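Local atomic coordinates of putative glycosidase ph117-related (Bacteroides thetaiotaomicron, PDB entry 5A7V), a protein that probably cleaves beta-mannosidic linkages as a member of glycoside hydrolase family GH130, and binds mannose in a pocket. Residues Gly214-Lys219 and Pro276-Pro281; Thr82-Lys87 and Leu109-Ser114; Asp116-Lys121 and Val370-Tyr375. All blocks are in the same frame, centred on the assembly; numbering follows the deposited sequence. Where two conformers were deposited one is given.

Contact 1 of 3, residues Gly214-Lys219 and Pro276-Pro281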
ATOM      1  N   GLY A 214       8.979 -20.785   2.027  1.00 16.52           N
ATOM      2  CA  GLY A 214       9.324 -19.714   2.934  1.00 15.57           C
ATOM      3  C   GLY A 214       9.528 -18.340   2.360  1.00 14.35           C
ATOM      4  O   GLY A 214       9.863 -17.420   3.100  1.00 15.29           O
ATOM      5  N   LYS A 215       9.307 -18.177   1.064  1.00 13.29           N
ATOM      6  CA  LYS A 215       9.493 -16.929   0.370  1.00 13.39           C
ATOM      7  C   LYS A 215       8.222 -16.502  -0.342  1.00 12.03           C
ATOM      8  O   LYS A 215       7.600 -17.268  -1.069  1.00 12.66           O
ATOM      9  CB  LYS A 215      10.578 -17.079  -0.708  1.00 15.40           C
ATOM     10  CG  LYS A 215      11.932 -17.530  -0.217  1.00 19.74           C
ATOM     11  CD  LYS A 215      12.653 -16.429   0.468  1.00 22.46           C
ATOM     12  CE  LYS A 215      14.078 -16.805   0.887  1.00 36.89           C
ATOM     13  NZ  LYS A 215      15.063 -17.116  -0.199  1.00 55.21           N
ATOM     14  N   GLN A 216       7.840 -15.249  -0.140  1.00 11.54           N
ATOM     15  CA  GLN A 216       6.664 -14.676  -0.790  1.00 11.07           C
ATOM     16  C   GLN A 216       6.956 -14.275  -2.236  1.00 11.36           C
ATOM     17  O   GLN A 216       7.819 -13.409  -2.491  1.00 11.65           O
ATOM     18  CB  GLN A 216       6.188 -13.448   0.015  1.00 11.66           C
ATOM     19  CG  GLN A 216       4.872 -12.863  -0.447  1.00 11.21           C
ATOM     20  CD  GLN A 216       4.372 -11.743   0.444  1.00 10.85           C
ATOM     21  OE1 GLN A 216       5.124 -11.188   1.245  1.00 11.81           O
ATOM     22  NE2 GLN A 216       3.091 -11.425   0.283  1.00 10.56           N
ATOM     23  N   VAL A 217       6.256 -14.929  -3.161  1.00 10.98           N
ATOM     24  CA  VAL A 217       6.502 -14.739  -4.600  1.00 10.74           C
ATOM     25  C   VAL A 217       5.154 -14.540  -5.314  1.00 10.22           C
ATOM     26  O   VAL A 217       4.087 -15.001  -4.850  1.00 11.51           O
ATOM     27  CB  VAL A 217       7.260 -15.932  -5.253  1.00 11.85           C
ATOM     28  CG1 VAL A 217       8.666 -15.999  -4.685  1.00 13.41           C
ATOM     29  CG2 VAL A 217       6.522 -17.262  -5.080  1.00 12.51           C
ATOM     30  N   ILE A 218       5.219 -13.853  -6.454  1.00  9.64           N
ATOM     31  CA  ILE A 218       4.049 -13.634  -7.307  1.00 10.71           C
ATOM     32  C   ILE A 218       3.434 -14.977  -7.697  1.00 10.85           C
ATOM     33  O   ILE A 218       4.197 -15.919  -8.043  1.00 12.00           O
ATOM     34  CB  ILE A 218       4.406 -12.722  -8.484  1.00 10.77           C
ATOM     35  CG1 ILE A 218       4.683 -11.304  -7.951  1.00 10.63           C
ATOM     36  CG2 ILE A 218       3.352 -12.739  -9.567  1.00 11.49           C
ATOM     37  CD1 ILE A 218       5.280 -10.358  -8.972  1.00 11.58           C
ATOM     38  N   LYS A 219       2.108 -15.085  -7.715  1.00 10.32           N
ATOM     39  CA  LYS A 219       1.374 -16.323  -7.962  1.00 11.71           C
ATOM     40  C   LYS A 219       0.464 -16.191  -9.149  1.00 13.26           C
ATOM     41  O   LYS A 219      -0.365 -15.295  -9.208  1.00 13.84           O
ATOM     42  CB  LYS A 219       0.542 -16.702  -6.727  1.00 14.51           C
ATOM     43  CG  LYS A 219      -0.168 -18.084  -6.940  1.00 18.59           C
ATOM     44  CD  LYS A 219      -1.058 -18.526  -5.836  1.00 20.89           C
ATOM     45  CE  LYS A 219      -1.706 -19.856  -6.175  1.00 18.57           C
ATOM     46  NZ  LYS A 219      -0.837 -21.062  -6.344  1.00 19.15           N
ATOM     47  N   PRO A 276       0.474  -6.233  -1.386  1.00  9.01           N
ATOM     48  CA  PRO A 276       0.153  -7.394  -2.256  1.00  8.70           C
ATOM     49  C   PRO A 276      -0.801  -8.400  -1.565  1.00  8.87           C
ATOM     50  O   PRO A 276      -0.724  -8.599  -0.335  1.00  8.79           O
ATOM     51  CB  PRO A 276       1.542  -7.969  -2.529  1.00  9.36           C
ATOM     52  CG  PRO A 276       2.449  -6.774  -2.477  1.00  8.73           C
ATOM     53  CD  PRO A 276       1.909  -5.937  -1.349  1.00  9.28           C
ATOM     54  N   ALA A 277      -1.720  -8.961  -2.348  1.00  8.65           N
ATOM     55  CA  ALA A 277      -2.659  -9.944  -1.830  1.00  9.01           C
ATOM     56  C   ALA A 277      -1.965 -11.281  -1.581  1.00  8.89           C
ATOM     57  O   ALA A 277      -0.943 -11.573  -2.226  1.00 10.00           O
ATOM     58  CB  ALA A 277      -3.802 -10.097  -2.748  1.00  9.32           C
ATOM     59  N   ILE A 278      -2.479 -12.115  -0.673  1.00  8.46           N
ATOM     60  CA  ILE A 278      -1.828 -13.334  -0.229  1.00  8.80           C
ATOM     61  C   ILE A 278      -2.744 -14.535  -0.345  1.00  8.82           C
ATOM     62  O   ILE A 278      -3.820 -14.579   0.249  1.00  9.62           O
ATOM     63  CB  ILE A 278      -1.303 -13.231   1.216  1.00 10.00           C
ATOM     64  CG1 ILE A 278      -0.418 -12.004   1.391  1.00 11.08           C
ATOM     65  CG2 ILE A 278      -0.563 -14.504   1.614  1.00 11.07           C
ATOM     66  CD1 ILE A 278      -0.139 -11.643   2.848  1.00 10.50           C
ATOM     67  N   TYR A 279      -2.279 -15.546  -1.096  1.00  9.94           N
ATOM     68  CA  TYR A 279      -2.978 -16.801  -1.273  1.00 10.77           C
ATOM     69  C   TYR A 279      -2.734 -17.699  -0.037  1.00 10.96           C
ATOM     70  O   TYR A 279      -1.586 -17.972   0.279  1.00 13.40           O
ATOM     71  CB  TYR A 279      -2.442 -17.468  -2.538  1.00 11.20           C
ATOM     72  CG  TYR A 279      -3.173 -18.722  -2.977  1.00 12.46           C
ATOM     73  CD1 TYR A 279      -2.846 -19.963  -2.437  1.00 15.11           C
ATOM     74  CD2 TYR A 279      -4.188 -18.656  -3.911  1.00 13.78           C
ATOM     75  CE1 TYR A 279      -3.510 -21.117  -2.854  1.00 17.18           C
ATOM     76  CE2 TYR A 279      -4.851 -19.801  -4.354  1.00 15.86           C
ATOM     77  CZ  TYR A 279      -4.523 -21.018  -3.811  1.00 16.53           C
ATOM     78  OH  TYR A 279      -5.178 -22.156  -4.228  1.00 21.64           O
ATOM     79  N   THR A 280      -3.798 -18.132   0.648  1.00 11.36           N
ATOM     80  CA  THR A 280      -3.730 -18.896   1.893  1.00 12.28           C
ATOM     81  C   THR A 280      -4.630 -20.138   1.746  1.00 13.42           C
ATOM     82  O   THR A 280      -5.453 -20.197   0.808  1.00 13.74           O
ATOM     83  CB  THR A 280      -4.242 -18.072   3.117  1.00 13.26           C
ATOM     84  OG1 THR A 280      -5.682 -18.092   3.144  1.00 12.81           O
ATOM     85  CG2 THR A 280      -3.677 -16.687   3.137  1.00 13.69           C
ATOM     86  N   PRO A 281      -4.554 -21.087   2.710  1.00 14.67           N
ATOM     87  CA  PRO A 281      -5.427 -22.267   2.611  1.00 16.95           C
ATOM     88  C   PRO A 281      -6.915 -21.994   2.780  1.00 16.17           C
ATOM     89  O   PRO A 281      -7.709 -22.886   2.495  1.00 18.45           O
ATOM     90  CB  PRO A 281      -4.934 -23.197   3.725  1.00 19.81           C
ATOM     91  CG  PRO A 281      -3.923 -22.469   4.483  1.00 23.06           C
ATOM     92  CD  PRO A 281      -3.510 -21.249   3.727  1.00 16.88           C
TER
HETATM   93  O   HOH W   1       1.514  -8.769   1.252  1.00 10.35           O

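Contact 2 of 3, residues Thr82-Lys87 and Leu109-Ser114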
ATOM      1  N   THR A  82       9.901  -5.168   0.781  1.00  9.83           N
ATOM      2  CA  THR A  82      10.227  -6.477   0.187  1.00 10.24           C
ATOM      3  C   THR A  82      11.424  -7.093   0.891  1.00 10.84           C
ATOM      4  O   THR A  82      12.026  -6.492   1.770  1.00 12.69           O
ATOM      5  CB  THR A  82      10.355  -6.357  -1.356  1.00 11.76           C
ATOM      6  OG1 THR A  82      10.287  -7.645  -2.005  1.00 14.11           O
ATOM      7  CG2 THR A  82      11.618  -5.642  -1.764  1.00 12.98           C
ATOM      8  N   LEU A  83      11.803  -8.282   0.411  1.00 11.63           N
ATOM      9  CA  LEU A  83      12.986  -9.020   0.845  1.00 12.43           C
ATOM     10  C   LEU A  83      14.016  -8.971  -0.272  1.00 13.22           C
ATOM     11  O   LEU A  83      13.688  -9.270  -1.431  1.00 13.61           O
ATOM     12  CB  LEU A  83      12.590 -10.458   1.136  1.00 13.37           C
ATOM     13  CG  LEU A  83      13.669 -11.429   1.543  1.00 15.91           C
ATOM     14  CD1 LEU A  83      14.223 -11.062   2.900  1.00 17.46           C
ATOM     15  CD2 LEU A  83      13.165 -12.859   1.497  1.00 18.01           C
ATOM     16  N   HIS A  84      15.253  -8.633   0.092  1.00 13.79           N
ATOM     17  CA  HIS A  84      16.365  -8.672  -0.881  1.00 15.13           C
ATOM     18  C   HIS A  84      17.658  -8.974  -0.161  1.00 16.13           C
ATOM     19  O   HIS A  84      18.008  -8.338   0.827  1.00 15.43           O
ATOM     20  CB  HIS A  84      16.483  -7.312  -1.600  1.00 17.58           C
ATOM     21  CG  HIS A  84      17.552  -7.264  -2.652  1.00 20.95           C
ATOM     22  ND1 HIS A  84      17.546  -8.064  -3.773  1.00 26.04           N
ATOM     23  CD2 HIS A  84      18.645  -6.477  -2.756  1.00 26.29           C
ATOM     24  CE1 HIS A  84      18.625  -7.802  -4.502  1.00 29.21           C
ATOM     25  NE2 HIS A  84      19.304  -6.828  -3.919  1.00 43.61           N
ATOM     26  N   ASP A  85      18.356  -9.981  -0.678  1.00 18.50           N
ATOM     27  CA  ASP A  85      19.687 -10.351  -0.162  1.00 21.27           C
ATOM     28  C   ASP A  85      19.646 -10.523   1.396  1.00 18.05           C
ATOM     29  O   ASP A  85      20.541 -10.089   2.127  1.00 19.51           O
ATOM     30  CB  ASP A  85      20.691  -9.276  -0.606  1.00 23.40           C
ATOM     31  CG  ASP A  85      21.030  -9.349  -2.118  1.00 31.39           C
ATOM     32  OD1 ASP A  85      20.536 -10.255  -2.837  1.00 42.02           O
ATOM     33  OD2 ASP A  85      21.804  -8.479  -2.593  1.00 50.69           O
ATOM     34  N   GLY A  86      18.574 -11.147   1.889  1.00 16.14           N
ATOM     35  CA  GLY A  86      18.526 -11.519   3.296  1.00 16.37           C
ATOM     36  C   GLY A  86      18.100 -10.373   4.232  1.00 16.43           C
ATOM     37  O   GLY A  86      18.190 -10.557   5.457  1.00 18.18           O
ATOM     38  N   LYS A  87      17.709  -9.228   3.674  1.00 14.77           N
ATOM     39  CA  LYS A  87      17.288  -8.076   4.466  1.00 15.14           C
ATOM     40  C   LYS A  87      15.921  -7.591   4.039  1.00 13.85           C
ATOM     41  O   LYS A  87      15.484  -7.803   2.899  1.00 13.88           O
ATOM     42  CB  LYS A  87      18.306  -6.949   4.311  1.00 17.73           C
ATOM     43  CG  LYS A  87      19.718  -7.336   4.804  1.00 24.06           C
ATOM     44  CD  LYS A  87      20.589  -6.142   5.081  1.00 30.69           C
ATOM     45  CE  LYS A  87      22.011  -6.522   5.488  1.00 37.25           C
ATOM     46  NZ  LYS A  87      22.779  -5.255   5.643  1.00 45.67           N
ATOM     47  N   LEU A 109      10.987   8.174  -4.401  1.00  9.47           N
ATOM     48  CA  LEU A 109      11.104   7.050  -3.496  1.00  9.22           C
ATOM     49  C   LEU A 109      12.488   6.922  -2.883  1.00  9.95           C
ATOM     50  O   LEU A 109      13.498   6.810  -3.603  1.00 11.61           O
ATOM     51  CB  LEU A 109      10.730   5.747  -4.202  1.00 10.28           C
ATOM     52  CG  LEU A 109       9.369   5.752  -4.893  1.00  9.80           C
ATOM     53  CD1 LEU A 109       9.079   4.330  -5.427  1.00 10.96           C
ATOM     54  CD2 LEU A 109       8.218   6.280  -4.036  1.00 10.67           C
ATOM     55  N   GLY A 110      12.542   6.905  -1.561  1.00 10.66           N
ATOM     56  CA  GLY A 110      13.746   6.615  -0.807  1.00 12.16           C
ATOM     57  C   GLY A 110      13.961   5.111  -0.680  1.00 11.08           C
ATOM     58  O   GLY A 110      13.031   4.336  -0.896  1.00 13.49           O
ATOM     59  N   TYR A 111      15.178   4.732  -0.294  1.00 12.57           N
ATOM     60  CA  TYR A 111      15.594   3.326  -0.180  1.00 11.91           C
ATOM     61  C   TYR A 111      16.228   3.107   1.193  1.00 12.13           C
ATOM     62  O   TYR A 111      17.139   3.861   1.594  1.00 13.77           O
ATOM     63  CB  TYR A 111      16.594   3.043  -1.310  1.00 12.61           C
ATOM     64  CG  TYR A 111      17.162   1.658  -1.347  1.00 13.62           C
ATOM     65  CD1 TYR A 111      18.194   1.246  -0.508  1.00 14.46           C
ATOM     66  CD2 TYR A 111      16.676   0.739  -2.273  1.00 14.22           C
ATOM     67  CE1 TYR A 111      18.696  -0.057  -0.617  1.00 17.12           C
ATOM     68  CE2 TYR A 111      17.186  -0.534  -2.372  1.00 15.99           C
ATOM     69  CZ  TYR A 111      18.169  -0.937  -1.534  1.00 16.95           C
ATOM     70  OH  TYR A 111      18.652  -2.218  -1.633  1.00 23.04           O
ATOM     71  N   ALA A 112      15.787   2.095   1.905  1.00 12.09           N
ATOM     72  CA  ALA A 112      16.324   1.803   3.233  1.00 13.24           C
ATOM     73  C   ALA A 112      16.361   0.283   3.451  1.00 12.65           C
ATOM     74  O   ALA A 112      15.461  -0.425   3.021  1.00 13.34           O
ATOM     75  CB  ALA A 112      15.430   2.482   4.275  1.00 15.19           C
ATOM     76  N   THR A 113      17.374  -0.178   4.179  1.00 13.35           N
ATOM     77  CA  THR A 113      17.546  -1.592   4.438  0.50 12.79           C
ATOM     78  C   THR A 113      17.654  -1.863   5.928  1.00 13.24           C
ATOM     79  O   THR A 113      18.178  -1.036   6.699  1.00 14.69           O
ATOM     80  CB  THR A 113      18.793  -2.166   3.722  0.50 15.14           C
ATOM     81  OG1 THR A 113      19.984  -1.686   4.339  0.50 18.87           O
ATOM     82  CG2 THR A 113      18.813  -1.742   2.297  0.50 18.78           C
ATOM     83  N   SER A 114      17.196  -3.037   6.338  1.00 13.26           N
ATOM     84  CA  SER A 114      17.209  -3.405   7.773  1.00 13.62           C
ATOM     85  C   SER A 114      17.341  -4.927   7.955  1.00 13.72           C
ATOM     86  O   SER A 114      16.762  -5.690   7.159  1.00 16.55           O
ATOM     87  CB  SER A 114      15.918  -2.936   8.431  1.00 15.55           C
ATOM     88  OG  SER A 114      15.888  -3.300   9.769  1.00 16.02           O
TER

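Contact 3 of 3, residues Asp116-Lys121 and Val370-Tyr375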
ATOM      1  N   ASP A 116      16.556  -6.133  11.118  1.00 17.31           N
ATOM      2  CA  ASP A 116      15.550  -6.414  12.173  1.00 17.17           C
ATOM      3  C   ASP A 116      14.168  -5.817  11.887  1.00 16.35           C
ATOM      4  O   ASP A 116      13.232  -5.987  12.714  1.00 18.63           O
ATOM      5  CB  ASP A 116      16.059  -5.973  13.548  1.00 16.97           C
ATOM      6  CG  ASP A 116      16.154  -4.446  13.717  1.00 18.49           C
ATOM      7  OD1 ASP A 116      15.887  -3.660  12.787  1.00 16.95           O
ATOM      8  OD2 ASP A 116      16.566  -4.048  14.841  1.00 23.29           O
ATOM      9  N   GLY A 117      14.015  -5.160  10.725  1.00 16.15           N
ATOM     10  CA  GLY A 117      12.739  -4.535  10.367  1.00 15.95           C
ATOM     11  C   GLY A 117      12.394  -3.231  11.071  1.00 16.23           C
ATOM     12  O   GLY A 117      11.356  -2.641  10.765  1.00 16.02           O
ATOM     13  N   ILE A 118      13.305  -2.797  11.976  1.00 18.28           N
ATOM     14  CA  ILE A 118      13.006  -1.637  12.842  1.00 16.68           C
ATOM     15  C   ILE A 118      14.049  -0.532  12.632  1.00 16.51           C
ATOM     16  O   ILE A 118      13.684   0.648  12.414  1.00 18.24           O
ATOM     17  CB  ILE A 118      13.067  -2.097  14.309  1.00 18.29           C
ATOM     18  CG1 ILE A 118      11.848  -2.999  14.595  1.00 23.04           C
ATOM     19  CG2 ILE A 118      12.878  -0.856  15.206  1.00 18.92           C
ATOM     20  CD1 ILE A 118      12.010  -3.939  15.793  1.00 28.66           C
ATOM     21  N   HIS A 119      15.328  -0.908  12.654  1.00 16.70           N
ATOM     22  CA  HIS A 119      16.441   0.028  12.466  1.00 16.64           C
ATOM     23  C   HIS A 119      16.908  -0.038  11.038  1.00 15.88           C
ATOM     24  O   HIS A 119      17.258  -1.114  10.534  1.00 18.34           O
ATOM     25  CB  HIS A 119      17.578  -0.316  13.429  1.00 18.90           C
ATOM     26  CG  HIS A 119      17.150  -0.264  14.861  1.00 23.29           C
ATOM     27  ND1 HIS A 119      16.690  -1.367  15.542  1.00 25.21           N
ATOM     28  CD2 HIS A 119      17.065   0.779  15.725  1.00 27.94           C
ATOM     29  CE1 HIS A 119      16.351  -1.011  16.771  1.00 29.60           C
ATOM     30  NE2 HIS A 119      16.574   0.284  16.909  1.00 32.24           N
ATOM     31  N   PHE A 120      16.894   1.094  10.375  1.00 16.54           N
ATOM     32  CA  PHE A 120      17.180   1.161   8.942  1.00 15.42           C
ATOM     33  C   PHE A 120      18.432   1.956   8.604  1.00 16.06           C
ATOM     34  O   PHE A 120      18.728   2.955   9.263  1.00 19.76           O
ATOM     35  CB  PHE A 120      15.992   1.775   8.173  1.00 14.93           C
ATOM     36  CG  PHE A 120      14.826   0.844   8.003  1.00 14.05           C
ATOM     37  CD1 PHE A 120      13.903   0.684   8.999  1.00 18.08           C
ATOM     38  CD2 PHE A 120      14.708   0.095   6.860  1.00 12.96           C
ATOM     39  CE1 PHE A 120      12.864  -0.221   8.889  1.00 19.62           C
ATOM     40  CE2 PHE A 120      13.652  -0.799   6.701  1.00 13.81           C
ATOM     41  CZ  PHE A 120      12.745  -0.978   7.729  1.00 16.62           C
ATOM     42  N   LYS A 121      19.105   1.535   7.528  1.00 16.53           N
ATOM     43  CA  LYS A 121      20.185   2.313   6.907  1.00 17.02           C
ATOM     44  C   LYS A 121      19.598   2.894   5.638  1.00 16.01           C
ATOM     45  O   LYS A 121      19.219   2.143   4.740  1.00 16.05           O
ATOM     46  CB  LYS A 121      21.377   1.420   6.553  1.00 19.47           C
ATOM     47  CG  LYS A 121      22.522   2.141   5.833  1.00 28.41           C
ATOM     48  CD  LYS A 121      23.871   1.398   5.924  1.00 41.92           C
ATOM     49  CE  LYS A 121      23.796  -0.062   5.469  1.00 53.70           C
ATOM     50  NZ  LYS A 121      23.313  -0.246   4.064  1.00 61.10           N
ATOM     51  N   VAL A 370       6.652   6.936   8.405  1.00  9.23           N
ATOM     52  CA  VAL A 370       6.506   5.488   8.174  1.00  9.38           C
ATOM     53  C   VAL A 370       6.505   4.758   9.510  1.00  9.14           C
ATOM     54  O   VAL A 370       7.415   4.974  10.345  1.00 10.53           O
ATOM     55  CB  VAL A 370       7.653   4.907   7.302  1.00 10.21           C
ATOM     56  CG1 VAL A 370       7.517   3.381   7.145  1.00 10.85           C
ATOM     57  CG2 VAL A 370       7.662   5.582   5.929  1.00 11.10           C
ATOM     58  N   GLY A 371       5.531   3.869   9.693  1.00  9.23           N
ATOM     59  CA  GLY A 371       5.461   3.018  10.864  1.00  9.97           C
ATOM     60  C   GLY A 371       5.560   1.560  10.467  1.00  9.06           C
ATOM     61  O   GLY A 371       5.348   1.188   9.293  1.00  9.86           O
ATOM     62  N   MET A 372       5.827   0.728  11.472  1.00  9.18           N
ATOM     63  CA  MET A 372       5.825  -0.710  11.292  1.00 10.04           C
ATOM     64  C   MET A 372       5.143  -1.422  12.455  1.00  9.54           C
ATOM     65  O   MET A 372       5.034  -0.867  13.580  1.00 10.65           O
ATOM     66  CB  MET A 372       7.229  -1.206  10.984  1.00 13.89           C
ATOM     67  CG  MET A 372       8.204  -1.095  12.069  1.00 16.79           C
ATOM     68  SD  MET A 372       8.121  -2.368  13.335  1.00 19.40           S
ATOM     69  CE  MET A 372       8.116  -3.847  12.444  1.00 19.90           C
ATOM     70  N   ALA A 373       4.725  -2.658  12.203  1.00  9.49           N
ATOM     71  CA  ALA A 373       4.176  -3.522  13.264  1.00 10.15           C
ATOM     72  C   ALA A 373       4.384  -4.997  12.850  1.00 10.03           C
ATOM     73  O   ALA A 373       4.571  -5.274  11.640  1.00 11.97           O
ATOM     74  CB  ALA A 373       2.690  -3.212  13.490  1.00 10.31           C
ATOM     75  N   ILE A 374       4.387  -5.906  13.816  1.00  9.60           N
ATOM     76  CA  ILE A 374       4.740  -7.322  13.573  1.00 10.32           C
ATOM     77  C   ILE A 374       3.593  -8.229  13.997  1.00  9.97           C
ATOM     78  O   ILE A 374       3.120  -8.154  15.146  1.00 11.26           O
ATOM     79  CB  ILE A 374       6.023  -7.739  14.320  1.00 12.74           C
ATOM     80  CG1 ILE A 374       7.191  -6.812  14.010  1.00 14.18           C
ATOM     81  CG2 ILE A 374       6.373  -9.206  13.984  1.00 14.06           C
ATOM     82  CD1 ILE A 374       8.432  -7.063  14.848  1.00 16.39           C
ATOM     83  N   TYR A 375       3.173  -9.122  13.095  1.00  9.80           N
ATOM     84  CA  TYR A 375       2.285 -10.241  13.403  1.00 10.79           C
ATOM     85  C   TYR A 375       3.165 -11.483  13.486  1.00  9.43           C
ATOM     86  O   TYR A 375       3.786 -11.896  12.477  1.00 10.48           O
ATOM     87  CB  TYR A 375       1.201 -10.398  12.336  1.00 10.37           C
ATOM     88  CG  TYR A 375       0.499 -11.730  12.302  1.00  9.66           C
ATOM     89  CD1 TYR A 375       0.007 -12.324  13.457  1.00  9.77           C
ATOM     90  CD2 TYR A 375       0.329 -12.412  11.080  1.00 10.18           C
ATOM     91  CE1 TYR A 375      -0.644 -13.550  13.397  1.00  9.50           C
ATOM     92  CE2 TYR A 375      -0.317 -13.621  11.032  1.00 10.83           C
ATOM     93  CZ  TYR A 375      -0.779 -14.217  12.159  1.00 10.23           C
ATOM     94  OH  TYR A 375      -1.441 -15.399  12.056  1.00 11.86           O
TER

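Contact 1 of 3, residues Gly214-Lys219 and Pro276-Pro281
Q216 reaches across to I278 and, through a water, to P276. The water donates to P276 O at 2.7 Å and accepts from Q216 NE2 at 3.2 Å. The amide of Q216 is carried out to this point by an extended chain. The same NE2 also bonds to T209 OG1, so water and threonine share one amide nitrogen. T209 OG1 is a partner of A277 O as well. A backbone bond also ties A277 to T209, on the strand that separates the two segments.

That strand is 205-212. It runs antiparallel to 215-218 and parallel to 270-280, so the contact reaches across an intervening strand by side chains and water. No direct hydrogen bond joins the segments. The parallel pair 205-212 and 270-280 joins two antiparallel groups of strands, consistent with neighbouring blades of the five-bladed beta-propeller of GH130 enzymes.

I278 CG1 lies 3.7 Å from Q216 NE2, and CD1 is a little farther from the same nitrogen. The two side chains cross at about a right angle, with the isoleucine branch against the end of the amide. W359 of strand 358-365 touches both.

Y279 turns its ring toward K219. The lysine comes in over one face. K219 CD packs 3.6 Å from Y279 CG. K219 CE sits above the ring centre, 3.5 Å from the Y279 centroid and 10° off the normal, a CH-pi contact. At chi4 the chain bends (64°), and NZ then leads away from the ring. K219 NZ remains over the face, 4.4 Å from the Y279 centroid, in a cation-pi interaction. NZ also forms a salt bridge with E210. The ammonium group thus has a carboxylate and an aromatic face as partners, which probably favours its charged form.

Contact 2 of 3, residues Thr82-Lys87 and Leu109-Ser114
K87 and S114 meet on neighbouring strands, where the end of one strand passes the tip of a beta-hairpin. The hairpin joins strands 75-84 and 87-95 by a type I' turn from H84 to K87. The sheet has four antiparallel strands, consistent with one blade of a beta-propeller. Strand 107-114 pairs with 87-95 on the side away from 75-84.

Hydrogen bonds close the turn and lie within 82-87. H84 N gives to K87 O at 2.9 Å, and K87 N gives to H84 O at 3.0 Å. D85 and G86 fill the two corner positions, both with positive phi (51° and 82°). No hydrogen bond links the two segments.

Van der Waals contact does the joining. K87 CB rests 3.5 Å from S114 O. K87 CG stands anti to the carbonyl carbon (chi1 -61°) and lies a little farther from that oxygen. The CB of S114 points away from the hairpin, and its OG bonds to H119 O and D116 N.

Aromatic groups make the second, looser approach. The imidazole of H84 has D85 CG 3.5 Å above one face, offset toward the rim. Its ND1 bonds to Y157 OH. The ring of Y111 packs on V89 and L91 and makes a cation-pi interaction with K180. Its phenol end comes obliquely to the imidazole, with Y111 OH 4.4 Å from H84 CD2.

Contact 3 of 3, residues Asp116-Lys121 and Val370-Tyr375
M372 curls its thioether around the backbone carbonyl of G117. M372 CG is 3.7 Å from G117 O, and M372 CE is 3.8 Å from the same oxygen. The curl starts at the first torsion. At chi1 68° CG stands between the backbone N and the carbonyl carbon, the crowded position. Further bends at chi2 and chi3 fold CE back. G117 O is not left to the methionine alone, since Y362 OH hydrogen-bonds to it.

I118 adds a second touch, at the sulfur. I118 CG1 lies 4.0 Å from M372 SD, and the two side chains cross obliquely. The contact is apolar. A48 touches I118, while P45, V51, Y360 and Y362 pack around M372. The backbone of M372 is fixed as well: its N bonds to N49 OD1.

The segment 116-121 keeps its shape through D116. D116 OD1 takes two backbone bonds. H119 N reaches D116 OD1 at 2.8 Å by the syn lone pair, nearly straight at 171°. I118 N reaches D116 OD1 at 2.8 Å from above the carboxylate, 52° out of its plane. The other oxygen, D116 OD2, accepts from H119 ND1 at 2.8 Å, again by the syn lone pair and in the imidazole plane. The carboxylate thus grips both the chain and the ring, which fixes the rotation of H119. I118 CG2 lies above one face of that imidazole, offset toward the rim.

No hydrogen bond crosses between the segments. The bonds within 116-121 form an Asx turn and an Asx motif. This turn links strands 107-114 and 121-122 of one sheet. It packs on strand 369-375 of the last sheet along the chain, consistent with the meeting of first and last blades in a beta-propeller.

Contacts 2 and 3 have centres 11 Å apart and touch directly. T113 O lies 2.9 Å from K121 N, a probable hydrogen bond. F120 packs on A112 and S114. Contact 1 is more remote, with its centre 19 Å from that of contact 2 and 20 Å from that of contact 3. It still touches contact 2 by K215 CD against L83 CD2 at 3.8 Å. The mannose pocket draws on the same strands: R93 lies on 87-95, between the strands of contact 2, and L270 and E272 begin the strand used in contact 1. D367 precedes strand 369-375 of contact 3.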